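PDB 4XYH: kinetochore protein Mis16 from Schizosaccharomyces japonicus, which probably binds histone H4 and the CENP-A-specific chaperone Scm3 as a WD-repeat propeller protein of the kinetochore. Local coordinates for residues Leu251-Asp256 against Gln261-Arg266; Val277-Gln282 against Ala307-Arg312. All coordinates share one frame; numbering follows the deposited sequence.

Contact 1: residues Leu251-Asp256 against Gln261-Arg266; sequences LTSVSD and QIHDTR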
loop_
_atom_site.group_PDB
_atom_site.type_symbol
_atom_site.label_atom_id
_atom_site.label_comp_id
_atom_site.label_asym_id
_atom_site.label_seq_id
_atom_site.Cartn_x
_atom_site.Cartn_y
_atom_site.Cartn_z
ATOM N N LEU A 251 17.158 -2.133 -0.127
ATOM C CA LEU A 251 15.979 -1.519 -0.715
ATOM C C LEU A 251 15.580 -2.294 -1.961
ATOM O O LEU A 251 16.434 -2.578 -2.804
ATOM C CB LEU A 251 16.260 -0.057 -1.068
ATOM C CG LEU A 251 15.166 0.674 -1.844
ATOM C CD1 LEU A 251 13.998 0.960 -0.916
ATOM C CD2 LEU A 251 15.724 1.954 -2.431
ATOM N N THR A 252 14.302 -2.648 -2.081
ATOM C CA THR A 252 13.827 -3.292 -3.299
ATOM C C THR A 252 12.889 -2.382 -4.103
ATOM O O THR A 252 12.161 -1.570 -3.531
ATOM C CB THR A 252 13.103 -4.613 -3.010
ATOM O OG1 THR A 252 12.754 -5.222 -4.256
ATOM C CG2 THR A 252 11.835 -4.390 -2.189
ATOM N N SER A 253 12.903 -2.520 -5.425
ATOM C CA SER A 253 12.010 -1.721 -6.280
ATOM C C SER A 253 11.488 -2.550 -7.439
ATOM O O SER A 253 12.122 -3.512 -7.839
ATOM C CB SER A 253 12.729 -0.481 -6.823
ATOM O OG SER A 253 13.800 -0.857 -7.690
ATOM N N VAL A 254 10.318 -2.174 -7.955
ATOM C CA VAL A 254 9.726 -2.795 -9.119
ATOM C C VAL A 254 9.194 -1.690 -10.031
ATOM O O VAL A 254 8.916 -0.565 -9.572
ATOM C CB VAL A 254 8.588 -3.777 -8.746
ATOM C CG1 VAL A 254 9.122 -4.916 -7.894
ATOM C CG2 VAL A 254 7.464 -3.062 -8.018
ATOM N N SER A 255 9.045 -2.015 -11.317
ATOM C CA SER A 255 8.848 -1.006 -12.361
ATOM C C SER A 255 7.985 -1.512 -13.524
ATOM O O SER A 255 7.864 -2.718 -13.742
ATOM C CB SER A 255 10.226 -0.550 -12.888
ATOM O OG SER A 255 10.151 0.188 -14.097
ATOM N N ASP A 256 7.413 -0.580 -14.281
ATOM C CA ASP A 256 6.796 -0.893 -15.568
ATOM C C ASP A 256 7.788 -1.580 -16.536
ATOM O O ASP A 256 7.376 -2.237 -17.498
ATOM C CB ASP A 256 6.234 0.380 -16.218
ATOM C CG ASP A 256 4.738 0.600 -15.922
ATOM O OD1 ASP A 256 4.209 0.017 -14.952
ATOM O OD2 ASP A 256 4.086 1.377 -16.660
ATOM N N GLN A 261 14.384 -5.267 -8.561
ATOM C CA GLN A 261 15.787 -4.967 -8.277
ATOM C C GLN A 261 16.038 -4.823 -6.785
ATOM O O GLN A 261 15.148 -4.464 -6.016
ATOM C CB GLN A 261 16.248 -3.710 -9.031
ATOM C CG GLN A 261 15.954 -3.734 -10.542
ATOM C CD GLN A 261 16.700 -2.660 -11.309
ATOM O OE1 GLN A 261 17.751 -2.207 -10.881
ATOM N NE2 GLN A 261 16.156 -2.250 -12.448
ATOM N N ILE A 262 17.263 -5.147 -6.381
ATOM C CA ILE A 262 17.683 -4.999 -4.996
ATOM C C ILE A 262 18.801 -3.991 -4.986
ATOM O O ILE A 262 19.752 -4.109 -5.759
ATOM C CB ILE A 262 18.167 -6.328 -4.380
ATOM C CG1 ILE A 262 17.062 -7.383 -4.459
ATOM C CG2 ILE A 262 18.615 -6.104 -2.944
ATOM C CD1 ILE A 262 15.851 -7.056 -3.592
ATOM N N HIS A 263 18.679 -2.983 -4.139
ATOM C CA HIS A 263 19.688 -1.950 -4.087
ATOM C C HIS A 263 20.340 -1.956 -2.729
ATOM O O HIS A 263 19.661 -2.175 -1.717
ATOM C CB HIS A 263 19.078 -0.577 -4.374
ATOM C CG HIS A 263 18.136 -0.574 -5.534
ATOM N ND1 HIS A 263 18.558 -0.392 -6.832
ATOM C CD2 HIS A 263 16.797 -0.763 -5.598
ATOM C CE1 HIS A 263 17.520 -0.460 -7.644
ATOM N NE2 HIS A 263 16.440 -0.679 -6.919
ATOM N N ASP A 264 21.652 -1.714 -2.722
ATOM C CA ASP A 264 22.424 -1.484 -1.502
ATOM C C ASP A 264 22.657 0.017 -1.334
ATOM O O ASP A 264 23.486 0.603 -2.041
ATOM C CB ASP A 264 23.760 -2.234 -1.563
ATOM C CG ASP A 264 24.571 -2.126 -0.268
ATOM O OD1 ASP A 264 24.273 -1.250 0.572
ATOM O OD2 ASP A 264 25.526 -2.918 -0.092
ATOM N N THR A 265 21.951 0.638 -0.389
ATOM C CA THR A 265 21.969 2.102 -0.288
ATOM C C THR A 265 23.278 2.660 0.277
ATOM O O THR A 265 23.461 3.879 0.338
ATOM C CB THR A 265 20.793 2.635 0.568
ATOM O OG1 THR A 265 20.847 2.079 1.892
ATOM C CG2 THR A 265 19.476 2.278 -0.078
ATOM N N ARG A 266 24.193 1.772 0.665
ATOM C CA ARG A 266 25.514 2.193 1.116
ATOM C C ARG A 266 26.439 2.516 -0.064
ATOM O O ARG A 266 27.453 3.186 0.092
ATOM C CB ARG A 266 26.136 1.114 2.003
ATOM C CG ARG A 266 25.494 1.015 3.380
ATOM C CD ARG A 266 25.839 -0.296 4.061
ATOM N NE ARG A 266 25.740 -1.409 3.124
ATOM C CZ ARG A 266 25.743 -2.693 3.471
ATOM N NH1 ARG A 266 25.833 -3.038 4.745
ATOM N NH2 ARG A 266 25.646 -3.633 2.537
#
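Ser253 places OG between its backbone N and carbonyl carbon (chi1 65°), while His263 turns its ring back beside its own backbone N (chi1 -45°), and the two groups meet on one face of a beta hairpin. Ser253 OG lies in the ring plane at the edge, 2.8 Å from His263 NE2, in a hydrogen bond. The same hydroxyl bonds to His234 and the other ring nitrogen, ND1, to Arg233, so the imidazole is held at both nitrogens. His263 probably takes the third-strand place of the usual WD-repeat tryptophan, which is Trp309 in the next blade. An alanine in place of His263 would probably leave Ser253 OG with His234 but without its ring partner, and Arg233 NH1 without its acceptor. Leu251 and His263 form an antiparallel hydrogen-bonded pair, with Leu251 N to His263 O at 3.0 Å and His263 N to Leu251 O at 2.6 Å; Ser253-Gln261 is the next such pair, with the non-hydrogen-bonded Thr252-Ile262 between them. On the other face, Thr252 OG1 reaches Gln261 O at 3.1 Å, and Ser253 N approaches that oxygen from the opposite side of its carbonyl plane. Ile262 CD1 packs 3.7 Å from Thr252 CB. The hairpin forms the middle of a four-stranded propeller blade, flanked by strands 238-243 and 275-278; Thr252 faces strand 284-289 of the following blade, and the Ser253-His263 face rests on Ile207 of strand 207-211.

Contact 2: residues Val277-Gln282 against Ala307-Arg312; sequences VKAHEQ and ALWDLR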
loop_
_atom_site.group_PDB
_atom_site.type_symbol
_atom_site.label_atom_id
_atom_site.label_comp_id
_atom_site.label_asym_id
_atom_site.label_seq_id
_atom_site.Cartn_x
_atom_site.Cartn_y
_atom_site.Cartn_z
ATOM N N VAL A 277 16.546 -8.744 -11.832
ATOM C CA VAL A 277 16.032 -9.778 -12.712
ATOM C C VAL A 277 14.751 -9.296 -13.361
ATOM O O VAL A 277 14.078 -8.403 -12.840
ATOM C CB VAL A 277 15.736 -11.098 -11.967
ATOM C CG1 VAL A 277 16.965 -11.601 -11.216
ATOM C CG2 VAL A 277 14.583 -10.897 -11.004
ATOM N N LYS A 278 14.413 -9.893 -14.498
ATOM C CA LYS A 278 13.090 -9.726 -15.065
ATOM C C LYS A 278 12.143 -10.592 -14.228
ATOM O O LYS A 278 12.332 -11.798 -14.134
ATOM C CB LYS A 278 13.069 -10.121 -16.541
ATOM C CG LYS A 278 11.665 -10.124 -17.141
ATOM C CD LYS A 278 11.672 -10.414 -18.630
ATOM C CE LYS A 278 12.094 -11.841 -18.927
ATOM N NZ LYS A 278 11.421 -12.359 -20.172
ATOM N N ALA A 279 11.156 -9.973 -13.590
ATOM C CA ALA A 279 10.266 -10.693 -12.685
ATOM C C ALA A 279 9.024 -11.187 -13.408
ATOM O O ALA A 279 8.542 -12.277 -13.125
ATOM C CB ALA A 279 9.866 -9.805 -11.490
ATOM N N HIS A 280 8.486 -10.370 -14.311
ATOM C CA HIS A 280 7.316 -10.753 -15.109
ATOM C C HIS A 280 7.520 -10.342 -16.567
ATOM O O HIS A 280 8.493 -9.669 -16.875
ATOM C CB HIS A 280 6.040 -10.105 -14.561
ATOM C CG HIS A 280 5.728 -10.492 -13.150
ATOM N ND1 HIS A 280 4.711 -11.370 -12.828
ATOM C CD2 HIS A 280 6.298 -10.131 -11.979
ATOM C CE1 HIS A 280 4.675 -11.529 -11.517
ATOM N NE2 HIS A 280 5.625 -10.790 -10.977
ATOM N N GLU A 281 6.595 -10.723 -17.451
ATOM C CA GLU A 281 6.675 -10.297 -18.844
ATOM C C GLU A 281 5.986 -8.947 -19.018
ATOM O O GLU A 281 6.123 -8.309 -20.062
ATOM C CB GLU A 281 6.050 -11.332 -19.789
ATOM C CG GLU A 281 6.786 -12.664 -19.840
ATOM C CD GLU A 281 8.260 -12.512 -20.162
ATOM O OE1 GLU A 281 8.589 -11.744 -21.099
ATOM O OE2 GLU A 281 9.095 -13.150 -19.468
ATOM N N GLN A 282 5.251 -8.524 -17.988
ATOM C CA GLN A 282 4.469 -7.296 -18.029
ATOM C C GLN A 282 4.807 -6.451 -16.800
ATOM O O GLN A 282 5.440 -6.953 -15.879
ATOM C CB GLN A 282 2.972 -7.619 -18.082
ATOM C CG GLN A 282 2.565 -8.522 -19.251
ATOM C CD GLN A 282 1.057 -8.649 -19.379
ATOM O OE1 GLN A 282 0.321 -7.685 -19.153
ATOM N NE2 GLN A 282 0.588 -9.840 -19.732
ATOM N N ALA A 307 3.769 -13.225 -8.038
ATOM C CA ALA A 307 4.871 -14.177 -7.987
ATOM C C ALA A 307 5.579 -14.092 -6.640
ATOM O O ALA A 307 5.766 -12.997 -6.101
ATOM C CB ALA A 307 5.851 -13.932 -9.126
ATOM N N LEU A 308 5.954 -15.247 -6.093
ATOM C CA LEU A 308 6.701 -15.303 -4.827
ATOM C C LEU A 308 8.174 -15.575 -5.109
ATOM O O LEU A 308 8.492 -16.326 -6.024
ATOM C CB LEU A 308 6.119 -16.379 -3.901
ATOM C CG LEU A 308 4.633 -16.143 -3.605
ATOM C CD1 LEU A 308 4.002 -17.353 -2.935
ATOM C CD2 LEU A 308 4.472 -14.917 -2.732
ATOM N N TRP A 309 9.067 -14.966 -4.325
ATOM C CA TRP A 309 10.494 -15.067 -4.581
ATOM C C TRP A 309 11.288 -15.243 -3.297
ATOM O O TRP A 309 10.906 -14.749 -2.230
ATOM C CB TRP A 309 11.028 -13.816 -5.295
ATOM C CG TRP A 309 10.281 -13.388 -6.486
ATOM C CD1 TRP A 309 9.166 -12.596 -6.514
ATOM C CD2 TRP A 309 10.597 -13.688 -7.851
ATOM N NE1 TRP A 309 8.768 -12.390 -7.812
ATOM C CE2 TRP A 309 9.624 -13.055 -8.652
ATOM C CE3 TRP A 309 11.610 -14.425 -8.471
ATOM C CZ2 TRP A 309 9.625 -13.148 -10.042
ATOM C CZ3 TRP A 309 11.609 -14.521 -9.857
ATOM C CH2 TRP A 309 10.626 -13.883 -10.627
ATOM N N ASP A 310 12.410 -15.932 -3.412
ATOM C CA ASP A 310 13.398 -15.963 -2.351
ATOM C C ASP A 310 14.628 -15.199 -2.846
ATOM O O ASP A 310 15.063 -15.404 -3.978
ATOM C CB ASP A 310 13.751 -17.403 -1.979
ATOM C CG ASP A 310 14.689 -17.482 -0.788
ATOM O OD1 ASP A 310 15.852 -17.038 -0.893
ATOM O OD2 ASP A 310 14.255 -17.991 0.262
ATOM N N LEU A 311 15.174 -14.319 -2.008
ATOM C CA LEU A 311 16.329 -13.486 -2.371
ATOM C C LEU A 311 17.555 -14.291 -2.781
ATOM O O LEU A 311 18.469 -13.767 -3.431
ATOM C CB LEU A 311 16.723 -12.560 -1.205
ATOM C CG LEU A 311 15.878 -11.324 -0.879
ATOM C CD1 LEU A 311 16.421 -10.642 0.376
ATOM C CD2 LEU A 311 15.871 -10.359 -2.050
ATOM N N ARG A 312 17.593 -15.556 -2.382
ATOM C CA ARG A 312 18.782 -16.371 -2.622
ATOM C C ARG A 312 18.693 -17.084 -3.961
ATOM O O ARG A 312 19.623 -17.758 -4.370
ATOM C CB ARG A 312 18.983 -17.367 -1.477
ATOM C CG ARG A 312 19.352 -16.714 -0.153
ATOM C CD ARG A 312 19.108 -17.646 1.021
ATOM N NE ARG A 312 17.701 -18.039 1.125
ATOM C CZ ARG A 312 17.168 -18.735 2.130
ATOM N NH1 ARG A 312 17.909 -19.134 3.148
ATOM N NH2 ARG A 312 15.877 -19.030 2.116
#
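Ala307 opens the 307-312 side of the contact, its CB 3.6 Å from His280 CE1 and approaching the imidazole obliquely. That ring is fixed from elsewhere, NE2 bonding to Thr299 and ND1 to Asp303. Two residues on, Trp309 carries its indole beside the backbone N (chi1 -50°), which sends the six-membered ring toward Ala279 and ties the chain entering this blade from strand 275-278 to strand 306-310. Its CZ2 touches Ala279 CB at 3.7 Å, and the same carbon lies 3.4 Å from Ala279 O, which sits near the ring plane at the edge. The indole NE1 bonds to Thr299, so a single threonine hydroxyl positions both rings; with Trp309 these residues form the Asp-His-Ser/Thr-Trp network of WD repeats. Asp310 then begins an Asx turn, its OD1 accepting from Arg312 N at 2.7 Å. Arg312 also returns side-on, NE to OD1 and NH2 to OD2 of Asp310, closing a salt bridge within the segment. The contact is mostly apolar and aromatic packing, with the Ala279 carbonyl at the indole edge. No hydrogen bond joins the two segments directly, so the orientation of the rings depends on polar bonds to Thr299 of strand 296-301 and to Asp303 in the turn that follows it.

Overall arrangement
Both contacts are largely buried, with centres about 13 Å apart; contact 1 lies within one blade, and contact 2 spans that blade and the next. No touching residue of contact 1 is exposed, whereas contact 2 has exposed Lys278 at its margin. Contact 1 joins neighbouring strands, so backbone hydrogen bonds dominate and a serine-histidine pair adds to them. Contact 2 instead bridges the loop that follows the last strand of that blade to the third strand of the next, and relies on side-chain packing. Strands 259-264 and 275-278 are neighbours in one sheet, which brings the two contacts side by side, and Ile262 CD1 packs against Leu311 CD2 at 3.6 Å. Each second segment ends in a similar Asp-Arg Asx turn.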